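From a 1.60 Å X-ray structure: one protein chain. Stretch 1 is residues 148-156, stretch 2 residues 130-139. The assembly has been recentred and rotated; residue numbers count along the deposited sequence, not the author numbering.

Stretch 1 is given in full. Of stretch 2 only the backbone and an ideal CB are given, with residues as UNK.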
ATOM      1  N   ASP A 148      -6.117  22.394  10.623  1.00 23.02           N
ATOM      2  CA  ASP A 148      -6.031  21.239  11.518  1.00 23.38           C
ATOM      3  C   ASP A 148      -6.879  20.121  10.921  1.00 19.45           C
ATOM      4  O   ASP A 148      -8.057  19.968  11.245  1.00 18.37           O
ATOM      5  CB  ASP A 148      -6.499  21.636  12.917  1.00 24.74           C
ATOM      6  CG  ASP A 148      -6.390  20.507  13.944  1.00 22.99           C
ATOM      7  OD1 ASP A 148      -5.918  19.401  13.616  1.00 27.43           O
ATOM      8  OD2 ASP A 148      -6.797  20.744  15.103  1.00 28.69           O
ATOM      9  N   TYR A 149      -6.281  19.346  10.018  1.00 18.07           N
ATOM     10  CA  TYR A 149      -6.948  18.190   9.444  1.00 15.99           C
ATOM     11  C   TYR A 149      -5.886  17.208   8.986  1.00 17.51           C
ATOM     12  O   TYR A 149      -4.718  17.564   8.815  1.00 19.84           O
ATOM     13  CB  TYR A 149      -7.860  18.569   8.266  1.00 15.30           C
ATOM     14  CG  TYR A 149      -7.140  19.223   7.107  1.00 16.89           C
ATOM     15  CD1 TYR A 149      -6.546  18.464   6.093  1.00 18.16           C
ATOM     16  CD2 TYR A 149      -7.074  20.602   7.015  1.00 19.50           C
ATOM     17  CE1 TYR A 149      -5.900  19.088   5.018  1.00 18.99           C
ATOM     18  CE2 TYR A 149      -6.431  21.225   5.957  1.00 21.15           C
ATOM     19  CZ  TYR A 149      -5.850  20.469   4.970  1.00 24.02           C
ATOM     20  OH  TYR A 149      -5.223  21.117   3.927  1.00 25.76           O
ATOM     21  N   ILE A 150      -6.312  15.974   8.774  1.00 14.07           N
ATOM     22  CA  ILE A 150      -5.461  14.921   8.236  1.00 14.51           C
ATOM     23  C   ILE A 150      -5.892  14.668   6.801  1.00 14.19           C
ATOM     24  O   ILE A 150      -7.084  14.483   6.525  1.00 15.67           O
ATOM     25  CB  ILE A 150      -5.547  13.653   9.099  1.00 14.80           C
ATOM     26  CG1 ILE A 150      -5.032  13.963  10.505  1.00 20.37           C
ATOM     27  CG2 ILE A 150      -4.730  12.521   8.473  1.00 17.49           C
ATOM     28  CD1 ILE A 150      -5.270  12.867  11.497  1.00 25.40           C
ATOM     29  N   GLU A 151      -4.928  14.666   5.883  1.00 14.58           N
ATOM     30  CA  GLU A 151      -5.232  14.578   4.462  1.00 14.60           C
ATOM     31  C   GLU A 151      -5.127  13.139   3.988  1.00 16.32           C
ATOM     32  O   GLU A 151      -4.110  12.469   4.231  1.00 19.08           O
ATOM     33  CB  GLU A 151      -4.302  15.457   3.625  1.00 19.01           C
ATOM     34  CG  GLU A 151      -4.746  15.527   2.169  1.00 30.89           C
ATOM     35  CD  GLU A 151      -3.684  16.093   1.251  1.00 36.79           C
ATOM     36  OE1 GLU A 151      -3.249  17.236   1.490  1.00 43.35           O
ATOM     37  OE2 GLU A 151      -3.286  15.392   0.298  1.00 38.28           O
ATOM     38  N   GLY A 152      -6.174  12.677   3.313  1.00 15.86           N
ATOM     39  CA  GLY A 152      -6.183  11.440   2.568  1.00 17.11           C
ATOM     40  C   GLY A 152      -6.771  11.680   1.193  1.00 14.98           C
ATOM     41  O   GLY A 152      -6.666  12.769   0.629  1.00 14.90           O
ATOM     42  N   MET A 153      -7.395  10.639   0.654  1.00 12.95           N
ATOM     43  CA  MET A 153      -8.115  10.765  -0.602  1.00 10.71           C
ATOM     44  C   MET A 153      -9.293   9.811  -0.558  1.00 12.16           C
ATOM     45  O   MET A 153      -9.363   8.916   0.290  1.00 13.81           O
ATOM     46  CB  MET A 153      -7.207  10.488  -1.816  1.00 11.33           C
ATOM     47  CG  MET A 153      -6.414   9.189  -1.749  1.00 13.19           C
ATOM     48  SD  MET A 153      -7.422   7.741  -2.134  1.00 14.54           S
ATOM     49  CE  MET A 153      -6.200   6.669  -2.920  1.00 12.68           C
ATOM     50  N   THR A 154     -10.230  10.008  -1.479  1.00 11.63           N
ATOM     51  CA  THR A 154     -11.422   9.179  -1.474  1.00 12.63           C
ATOM     52  C   THR A 154     -11.926   8.968  -2.895  1.00 12.75           C
ATOM     53  O   THR A 154     -11.685   9.784  -3.793  1.00 13.34           O
ATOM     54  CB  THR A 154     -12.523   9.798  -0.585  1.00 14.78           C
ATOM     55  OG1 THR A 154     -13.599   8.864  -0.411  1.00 15.16           O
ATOM     56  CG2 THR A 154     -13.061  11.069  -1.201  1.00 14.95           C
ATOM     57  N   PHE A 155     -12.628   7.854  -3.086  1.00 13.42           N
ATOM     58  CA  PHE A 155     -13.228   7.535  -4.371  1.00 15.29           C
ATOM     59  C   PHE A 155     -14.497   6.738  -4.115  1.00 14.64           C
ATOM     60  O   PHE A 155     -14.680   6.156  -3.046  1.00 16.64           O
ATOM     61  CB  PHE A 155     -12.259   6.755  -5.280  1.00 15.70           C
ATOM     62  CG  PHE A 155     -11.647   5.541  -4.624  1.00 17.94           C
ATOM     63  CD1 PHE A 155     -10.490   5.656  -3.869  1.00 15.38           C
ATOM     64  CD2 PHE A 155     -12.232   4.289  -4.761  1.00 21.75           C
ATOM     65  CE1 PHE A 155      -9.922   4.546  -3.253  1.00 24.16           C
ATOM     66  CE2 PHE A 155     -11.666   3.178  -4.158  1.00 23.18           C
ATOM     67  CZ  PHE A 155     -10.507   3.309  -3.400  1.00 24.71           C
ATOM     68  N   TYR A 156     -15.387   6.753  -5.100  1.00 15.72           N
ATOM     69  CA  TYR A 156     -16.663   6.055  -5.023  1.00 17.12           C
ATOM     70  C   TYR A 156     -16.541   4.718  -5.740  1.00 19.26           C
ATOM     71  O   TYR A 156     -15.791   4.584  -6.711  1.00 19.68           O
ATOM     72  CB  TYR A 156     -17.776   6.906  -5.647  1.00 21.19           C
ATOM     73  CG  TYR A 156     -19.188   6.419  -5.434  1.00 19.38           C
ATOM     74  CD1 TYR A 156     -19.761   6.391  -4.162  1.00 17.88           C
ATOM     75  CD2 TYR A 156     -19.983   6.031  -6.510  1.00 19.13           C
ATOM     76  CE1 TYR A 156     -21.073   5.970  -3.972  1.00 20.41           C
ATOM     77  CE2 TYR A 156     -21.284   5.613  -6.331  1.00 17.41           C
ATOM     78  CZ  TYR A 156     -21.831   5.575  -5.059  1.00 21.60           C
ATOM     79  OH  TYR A 156     -23.137   5.163  -4.886  1.00 22.96           O
ATOM     80  N   UNK A 130      -4.881   2.572 -12.005  1.00 12.12           N
ATOM     81  CA  UNK A 130      -5.002   3.999 -11.711  1.00 12.54           C
ATOM     82  C   UNK A 130      -6.189   4.218 -10.788  1.00 14.79           C
ATOM     83  O   UNK A 130      -7.333   3.944 -11.164  1.00 18.16           O
ATOM     84  CB  UNK A 130      -5.157   4.817 -12.995  1.00 12.54           C
ATOM     85  N   UNK A 131      -5.920   4.719  -9.582  1.00 11.83           N
ATOM     86  CA  UNK A 131      -6.978   5.101  -8.650  1.00 10.95           C
ATOM     87  C   UNK A 131      -7.296   6.575  -8.878  1.00 14.07           C
ATOM     88  O   UNK A 131      -6.439   7.444  -8.686  1.00 15.66           O
ATOM     89  CB  UNK A 131      -6.567   4.841  -7.199  1.00 10.95           C
ATOM     90  N   UNK A 132      -8.521   6.849  -9.317  1.00 13.45           N
ATOM     91  CA  UNK A 132      -8.989   8.210  -9.544  1.00 11.32           C
ATOM     92  C   UNK A 132      -9.685   8.667  -8.274  1.00 11.95           C
ATOM     93  O   UNK A 132     -10.644   8.031  -7.824  1.00 15.04           O
ATOM     94  CB  UNK A 132      -9.921   8.295 -10.754  1.00 11.32           C
ATOM     95  N   UNK A 133      -9.200   9.751  -7.669  1.00 11.09           N
ATOM     96  CA  UNK A 133      -9.691  10.109  -6.341  1.00 12.23           C
ATOM     97  C   UNK A 133      -9.671  11.618  -6.156  1.00 13.83           C
ATOM     98  O   UNK A 133      -9.065  12.351  -6.931  1.00 12.07           O
ATOM     99  CB  UNK A 133      -8.854   9.430  -5.254  1.00 12.23           C
ATOM    100  N   UNK A 134     -10.359  12.076  -5.109  1.00 12.89           N
ATOM    101  CA  UNK A 134     -10.356  13.477  -4.714  1.00 10.48           C
ATOM    102  C   UNK A 134      -9.775  13.568  -3.309  1.00 13.56           C
ATOM    103  O   UNK A 134      -9.934  12.656  -2.488  1.00 13.61           O
ATOM    104  CB  UNK A 134     -11.762  14.078  -4.774  1.00 10.48           C
ATOM    105  N   UNK A 135      -9.060  14.653  -3.046  1.00 11.92           N
ATOM    106  CA  UNK A 135      -8.516  14.895  -1.716  1.00 12.02           C
ATOM    107  C   UNK A 135      -9.618  14.752  -0.670  1.00 14.39           C
ATOM    108  O   UNK A 135     -10.739  15.210  -0.874  1.00 13.63           O
ATOM    109  CB  UNK A 135      -7.876  16.282  -1.637  1.00 12.02           C
ATOM    110  N   UNK A 136      -9.302  14.072   0.428  1.00 13.54           N
ATOM    111  CA  UNK A 136     -10.214  13.909   1.553  1.00 13.15           C
ATOM    112  C   UNK A 136      -9.571  14.542   2.778  1.00 12.31           C
ATOM    113  O   UNK A 136      -8.394  14.299   3.053  1.00 14.79           O
ATOM    114  CB  UNK A 136     -10.541  12.435   1.799  1.00 13.15           C
ATOM    115  N   UNK A 137     -10.325  15.372   3.489  1.00 12.47           N
ATOM    116  CA  UNK A 137      -9.841  16.002   4.711  1.00 12.54           C
ATOM    117  C   UNK A 137     -10.626  15.456   5.892  1.00 12.57           C
ATOM    118  O   UNK A 137     -11.846  15.643   5.975  1.00 12.75           O
ATOM    119  CB  UNK A 137      -9.962  17.525   4.634  1.00 12.54           C
ATOM    120  N   UNK A 138      -9.919  14.816   6.822  1.00 12.90           N
ATOM    121  CA  UNK A 138     -10.513  14.345   8.061  1.00 13.46           C
ATOM    122  C   UNK A 138     -10.246  15.397   9.126  1.00 13.99           C
ATOM    123  O   UNK A 138      -9.105  15.569   9.571  1.00 15.33           O
ATOM    124  CB  UNK A 138      -9.956  12.980   8.470  1.00 13.46           C
ATOM    125  N   UNK A 139     -11.303  16.124   9.513  1.00 14.30           N
ATOM    126  CA  UNK A 139     -11.230  17.198  10.483  1.00 14.88           C
ATOM    127  C   UNK A 139     -11.635  16.704  11.861  1.00 18.19           C
ATOM    128  O   UNK A 139     -12.460  15.792  11.987  1.00 20.67           O
ATOM    129  CB  UNK A 139     -12.116  18.369  10.054  1.00 14.88           C
TER

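Stretch 2 runs antiparallel to stretch 1, and six backbone hydrogen bonds in three reciprocal pairs fix the register: Ile150 with position 138, Gly152 with 136 and Thr154 with 134. Because these bonds use main-chain atoms, they constrain the side chains of stretch 2 mainly through the direction of each CA-to-CB bond.

Position 130 has extended backbone angles and an ideal CB with nothing of stretch 1 within 5.5 Å, so stretch 1 sets no preference; it is Val130.

At 131 the CB points toward stretch 1, 4.7 Å from Met153 CE and 5.2 Å from Phe155 CE1. A small or medium apolar side chain would suit this gap, Val, Ile, Leu or Ala among them. The residue is Val131, whose CG1 lies 3.8 Å from Met153 CE and 3.7 Å from Phe155 CD1, touching both.

Position 132 points away, leaving its side chain undetermined from this side. It is Val132; its contact is through the backbone, with O 3.3 Å from Phe155 CB.

The CB of 133 points toward stretch 1 and is tightly placed, 3.2 Å from Thr154 O, with Met153 SD at 3.8 Å. A compact side chain such as Ala, Ser, Cys or Val is favoured. Cys133 adopts the p rotamer, which brings SG to 3.5 Å from Met153 CB, while its CB lies at the edge of the Phe155 ring.

At 134 the CB lies on the same sheet face as the side chain of Thr154, 4.4 Å from Thr154 O. Many residues would fit, beta-branched ones readily on an extended backbone. The end of Ile134 leads away from stretch 1.

Position 135 points away, yet its CB is 5.0 Å from Glu151 CG, so a longer side chain could run beside Glu151, and a polar end could address its carboxylate through solvent. Gln135 packs its CG 3.7 Å from Glu151 CG, and a water links its OE1 to Glu151 OE1 and Tyr149 OH.

Opposite 136 is Gly152, which leaves the sheet face open next to Thr154. A broad side chain, aromatic or aliphatic, could use this room. Tyr136 extends its ring past Thr154, CD1 lying 4.1 Å from Thr154 CG2, before its end leads away.

At 137 the CB is 3.8 Å from Tyr149 CD1, beside an aromatic face. Arg, Lys, Gln or a long aliphatic chain could lie across it. Arg137 places CD 3.6 Å from the Tyr149 ring centroid and stacks its guanidinium flat on the ring. NE donates to Gln135 OE1 and NH1 to the hydroxyl of 139, holding the group in place.

Position 138 shares a sheet face with Ile150, whose apolar side chain suits an aliphatic stem, with or without a polar tip. Lys138 meets it with CE 4.2 Å from Ile150 CD1.

At 139 the CB points sideways, 4.6 Å from Tyr149 CB, and a large flat side chain could cover that methylene. Tyr139 does so: Tyr149 CB sits over its ring face, 3.7 Å from the centroid.

Stretch 2 130-139: VVVCIQYRKY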
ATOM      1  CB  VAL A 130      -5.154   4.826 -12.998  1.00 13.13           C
ATOM      2  CG1 VAL A 130      -5.269   6.298 -12.664  1.00 20.00           C
ATOM      3  CG2 VAL A 130      -3.960   4.601 -13.932  1.00 14.74           C
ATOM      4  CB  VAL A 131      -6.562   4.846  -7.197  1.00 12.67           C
ATOM      5  CG1 VAL A 131      -7.625   5.408  -6.255  1.00 18.00           C
ATOM      6  CG2 VAL A 131      -6.384   3.363  -6.942  1.00 20.85           C
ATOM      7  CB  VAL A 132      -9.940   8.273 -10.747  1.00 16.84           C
ATOM      8  CG1 VAL A 132     -10.486   9.675 -10.899  1.00 22.29           C
ATOM      9  CG2 VAL A 132      -9.220   7.829 -12.012  1.00 17.52           C
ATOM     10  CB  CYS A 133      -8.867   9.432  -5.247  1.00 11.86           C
ATOM     11  SG  CYS A 133      -7.096   9.802  -5.296  1.00 13.14           S
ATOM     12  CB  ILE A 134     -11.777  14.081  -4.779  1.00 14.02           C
ATOM     13  CG1 ILE A 134     -12.274  14.115  -6.224  1.00 20.51           C
ATOM     14  CG2 ILE A 134     -11.796  15.483  -4.190  1.00 15.40           C
ATOM     15  CD1 ILE A 134     -13.635  14.739  -6.354  1.00 22.75           C
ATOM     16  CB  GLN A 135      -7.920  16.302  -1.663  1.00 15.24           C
ATOM     17  CG  GLN A 135      -7.259  16.667  -0.351  1.00 16.31           C
ATOM     18  CD  GLN A 135      -6.821  18.120  -0.343  1.00 23.86           C
ATOM     19  OE1 GLN A 135      -7.280  18.913   0.475  1.00 23.29           O
ATOM     20  NE2 GLN A 135      -5.948  18.482  -1.279  1.00 24.61           N
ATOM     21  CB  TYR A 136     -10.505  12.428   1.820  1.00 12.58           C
ATOM     22  CG  TYR A 136     -11.496  12.221   2.942  1.00 13.27           C
ATOM     23  CD1 TYR A 136     -12.857  12.261   2.696  1.00 11.77           C
ATOM     24  CD2 TYR A 136     -11.067  11.999   4.248  1.00 16.73           C
ATOM     25  CE1 TYR A 136     -13.787  12.068   3.727  1.00 13.63           C
ATOM     26  CE2 TYR A 136     -11.971  11.813   5.272  1.00 15.81           C
ATOM     27  CZ  TYR A 136     -13.328  11.847   5.011  1.00 14.99           C
ATOM     28  OH  TYR A 136     -14.213  11.652   6.039  1.00 16.29           O
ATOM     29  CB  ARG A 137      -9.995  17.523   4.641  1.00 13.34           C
ATOM     30  CG  ARG A 137      -9.149  18.171   3.552  1.00 16.20           C
ATOM     31  CD  ARG A 137      -9.217  19.690   3.678  1.00 19.46           C
ATOM     32  NE  ARG A 137      -8.533  20.362   2.576  1.00 20.10           N
ATOM     33  CZ  ARG A 137      -8.428  21.681   2.465  1.00 23.57           C
ATOM     34  NH1 ARG A 137      -8.959  22.477   3.387  1.00 19.86           N
ATOM     35  NH2 ARG A 137      -7.790  22.207   1.422  1.00 29.84           N
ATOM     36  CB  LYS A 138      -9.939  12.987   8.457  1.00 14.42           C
ATOM     37  CG  LYS A 138     -10.538  12.460   9.752  1.00 15.25           C
ATOM     38  CD  LYS A 138     -10.149  11.007   9.996  1.00 20.25           C
ATOM     39  CE  LYS A 138      -8.641  10.826  10.046  1.00 22.04           C
ATOM     40  NZ  LYS A 138      -8.300   9.415  10.429  1.00 26.02           N
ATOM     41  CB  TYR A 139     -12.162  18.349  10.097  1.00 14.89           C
ATOM     42  CG  TYR A 139     -11.655  19.264   9.003  1.00 14.42           C
ATOM     43  CD1 TYR A 139     -11.906  18.988   7.661  1.00 13.78           C
ATOM     44  CD2 TYR A 139     -10.986  20.441   9.320  1.00 14.71           C
ATOM     45  CE1 TYR A 139     -11.470  19.850   6.662  1.00 14.42           C
ATOM     46  CE2 TYR A 139     -10.532  21.298   8.325  1.00 15.68           C
ATOM     47  CZ  TYR A 139     -10.796  21.002   7.004  1.00 15.61           C
ATOM     48  OH  TYR A 139     -10.360  21.865   6.022  1.00 20.02           O
TER
HETATM   49  O   HOH W   1      -4.443  19.902   1.841  1.00 38.33           O
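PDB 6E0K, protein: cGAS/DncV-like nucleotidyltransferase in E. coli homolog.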